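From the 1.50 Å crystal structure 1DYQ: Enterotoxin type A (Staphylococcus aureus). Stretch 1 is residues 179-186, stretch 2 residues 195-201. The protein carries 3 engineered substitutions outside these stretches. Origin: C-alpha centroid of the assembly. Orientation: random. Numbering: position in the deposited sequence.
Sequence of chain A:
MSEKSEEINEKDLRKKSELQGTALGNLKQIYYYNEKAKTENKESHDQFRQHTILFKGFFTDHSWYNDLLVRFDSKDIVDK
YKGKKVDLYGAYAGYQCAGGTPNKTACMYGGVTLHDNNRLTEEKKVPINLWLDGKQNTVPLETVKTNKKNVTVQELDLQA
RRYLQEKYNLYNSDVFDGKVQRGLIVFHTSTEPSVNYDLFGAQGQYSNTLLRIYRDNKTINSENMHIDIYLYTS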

# COMPACT_ATOMS: atom_id res chain seq x y z
N LYS A 179 3.28 -21.11 -4.48
CA LYS A 179 4.45 -21.81 -3.98
C LYS A 179 5.28 -21.07 -2.98
O LYS A 179 6.05 -21.69 -2.19
N VAL A 180 5.24 -19.74 -2.96
CA VAL A 180 6.04 -18.93 -2.06
C VAL A 180 5.51 -19.04 -0.62
O VAL A 180 4.30 -18.92 -0.41
N GLN A 181 6.38 -19.36 0.31
CA GLN A 181 6.03 -19.60 1.68
C GLN A 181 6.52 -18.54 2.63
O GLN A 181 6.08 -18.46 3.78
N ARG A 182 7.55 -17.78 2.22
CA ARG A 182 8.06 -16.65 2.97
C ARG A 182 8.45 -15.54 1.98
O ARG A 182 8.82 -15.79 0.86
N GLY A 183 8.39 -14.29 2.47
CA GLY A 183 8.77 -13.19 1.56
C GLY A 183 8.94 -11.87 2.29
O GLY A 183 8.33 -11.62 3.32
N LEU A 184 9.90 -11.10 1.79
CA LEU A 184 10.28 -9.80 2.36
C LEU A 184 10.39 -8.76 1.23
O LEU A 184 10.84 -9.05 0.14
N ILE A 185 9.82 -7.57 1.48
CA ILE A 185 9.98 -6.47 0.53
C ILE A 185 10.63 -5.28 1.24
O ILE A 185 10.35 -4.99 2.39
N VAL A 186 11.63 -4.72 0.57
CA VAL A 186 12.40 -3.60 1.11
C VAL A 186 12.39 -2.44 0.11
O VAL A 186 12.65 -2.57 -1.07
N VAL A 195 12.38 1.04 4.68
CA VAL A 195 11.17 0.39 5.17
C VAL A 195 11.14 -1.05 4.65
O VAL A 195 11.46 -1.31 3.49
N ASN A 196 10.85 -1.98 5.57
CA ASN A 196 10.69 -3.37 5.07
C ASN A 196 9.45 -3.98 5.67
O ASN A 196 9.11 -3.74 6.82
N TYR A 197 8.81 -4.81 4.86
CA TYR A 197 7.60 -5.49 5.31
C TYR A 197 7.73 -7.00 5.06
O TYR A 197 8.15 -7.39 3.96
N ASP A 198 7.28 -7.75 6.02
CA ASP A 198 7.14 -9.22 5.82
C ASP A 198 5.87 -9.44 5.04
O ASP A 198 4.78 -9.01 5.43
N LEU A 199 5.97 -10.10 3.87
CA LEU A 199 4.82 -10.27 3.00
C LEU A 199 3.76 -11.16 3.63
O LEU A 199 2.62 -11.11 3.13
N PHE A 200 4.10 -11.96 4.61
CA PHE A 200 3.16 -12.80 5.34
C PHE A 200 3.10 -12.46 6.81
O PHE A 200 2.66 -13.26 7.65
N GLY A 201 3.43 -11.21 7.18
CA GLY A 201 3.54 -10.79 8.53
C GLY A 201 2.26 -10.37 9.20
O GLY A 201 2.22 -10.27 10.43

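Strand 182-186 and strand 195-198 run antiparallel, their axes approaching to 4.8 Å, and the side chains that join them sort onto the two faces of the sheet before closing around the turn beyond Asp 198. The frame is set by three backbone hydrogen bonds: Ile 185 N to Tyr 197 O (3.0 Å), Tyr 197 N to Ile 185 O (2.9 Å) and Leu 199 N to Gly 183 O (2.9 Å).

Ile 185 and Tyr 197 share one face. Ile 185 is t at both chi1 and chi2; with chi1 so set, its CG2 lies 3.8 Å from Tyr 197 CB and 3.8 Å from Leu 199 CD2. The methyl thus fills the notch between these two residues. Tyr 197, with chi1 m, meets it chiefly at the root of the side chain; the phenol leads away from the first strand. Leu 199 (m, t) points toward the first strand and covers the backbone that Gly 183 leaves bare. An ideal CB on Gly 183 would lie 2.8 Å from Leu 199 CD1, a clash, so the absence of a side chain is the hollow that this methyl occupies. Leu 199 CD1 also comes within 3.9 Å of Leu 184 N.

Phe 200 continues this cover toward the start of stretch 1. Its chi1 is m and its ring reaches under the loop leading into the strand, with CE2 4.1 Å from Val 180 CG1 and CZ 3.8 Å from Val 180 O. Val 180, in the t rotamer, points toward it. Gly 183 N sits at the ring edge, 3.9 Å from Phe 200 CD2, while Arg 182 CA is equally distant from the same atom. The CA-to-CB bonds of Gln 181 and Arg 182 point away, and it is backbone, Gln 181 C and Arg 182 CA, that meets the ring.

The other face carries Leu 184, Val 186, Asn 196 and Asp 198. Leu 184 (t, p) turns its end toward the second strand, so that CD1 lies 3.6 Å from Tyr 197 O and 3.9 Å from Asn 196 CB. Val 186, chi1 t, brings CG2 to 3.7 Å from Asn 196 CB, and that CB is therefore approached by methyls of both residues.

Asp 198, chi1 t, makes the polar contacts here. Its OD1 accepts a hydrogen bond from Phe 200 N (2.8 Å), bracing the type I turn from Asp 198 to Gly 201. Water 1 bridges the stretches, accepting from Gly 183 N (2.9 Å) and donating to Asp 198 OD1 (2.7 Å).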

# COMPACT_ATOMS: atom_id res chain seq x y z
CB LYS A 179 5.33 -22.26 -5.16
CG LYS A 179 4.63 -23.13 -6.18
CD LYS A 179 4.21 -24.47 -5.60
CE LYS A 179 3.10 -25.12 -6.38
NZ LYS A 179 3.56 -26.12 -7.36
CB VAL A 180 6.00 -17.46 -2.50
CG1 VAL A 180 6.73 -16.55 -1.51
CG2 VAL A 180 6.59 -17.30 -3.89
CB GLN A 181 6.52 -21.00 2.15
CG GLN A 181 6.01 -22.15 1.29
CD GLN A 181 4.50 -22.31 1.33
OE1 GLN A 181 3.90 -22.18 2.39
NE2 GLN A 181 3.92 -22.55 0.17
CB ARG A 182 9.31 -17.01 3.78
CG ARG A 182 9.12 -18.05 4.86
CD ARG A 182 10.43 -18.33 5.60
NE ARG A 182 11.42 -18.93 4.72
CZ ARG A 182 12.72 -18.65 4.74
NH1 ARG A 182 13.20 -17.76 5.59
NH2 ARG A 182 13.54 -19.26 3.90
CB LEU A 184 11.68 -9.94 3.00
CG LEU A 184 12.32 -8.61 3.43
CD1 LEU A 184 11.59 -8.03 4.63
CD2 LEU A 184 13.79 -8.86 3.82
CB ILE A 185 8.65 -6.04 -0.12
CG1 ILE A 185 8.88 -4.92 -1.15
CG2 ILE A 185 7.66 -5.57 0.95
CD1 ILE A 185 7.72 -4.80 -2.14
CB VAL A 186 13.87 -4.03 1.35
CG1 VAL A 186 14.69 -2.89 1.93
CG2 VAL A 186 13.94 -5.25 2.26
CB VAL A 195 9.91 1.11 4.63
CG1 VAL A 195 8.66 0.37 5.06
CG2 VAL A 195 9.91 2.55 5.17
CB ASN A 196 11.90 -4.20 5.13
CG ASN A 196 12.82 -3.90 6.29
OD1 ASN A 196 13.82 -3.18 6.10
ND2 ASN A 196 12.45 -4.41 7.44
CB TYR A 197 6.37 -5.03 4.53
CG TYR A 197 5.96 -3.59 4.75
CD1 TYR A 197 5.89 -3.04 6.01
CD2 TYR A 197 5.57 -2.81 3.66
CE1 TYR A 197 5.53 -1.71 6.19
CE2 TYR A 197 5.18 -1.50 3.82
CZ TYR A 197 5.13 -0.97 5.09
OH TYR A 197 4.77 0.35 5.28
CB ASP A 198 7.15 -9.86 7.20
CG ASP A 198 6.91 -11.37 7.18
OD1 ASP A 198 6.49 -11.87 6.15
OD2 ASP A 198 7.20 -11.99 8.23
CB LEU A 199 5.26 -10.81 1.63
CG LEU A 199 6.17 -9.88 0.83
CD1 LEU A 199 6.69 -10.61 -0.43
CD2 LEU A 199 5.42 -8.64 0.37
CB PHE A 200 3.55 -14.29 5.17
CG PHE A 200 3.47 -14.75 3.76
CD1 PHE A 200 2.23 -15.04 3.18
CD2 PHE A 200 4.59 -14.84 2.94
CE1 PHE A 200 2.13 -15.47 1.89
CE2 PHE A 200 4.49 -15.28 1.64
CZ PHE A 200 3.26 -15.60 1.10
O HOH W 1 7.32 -14.20 5.12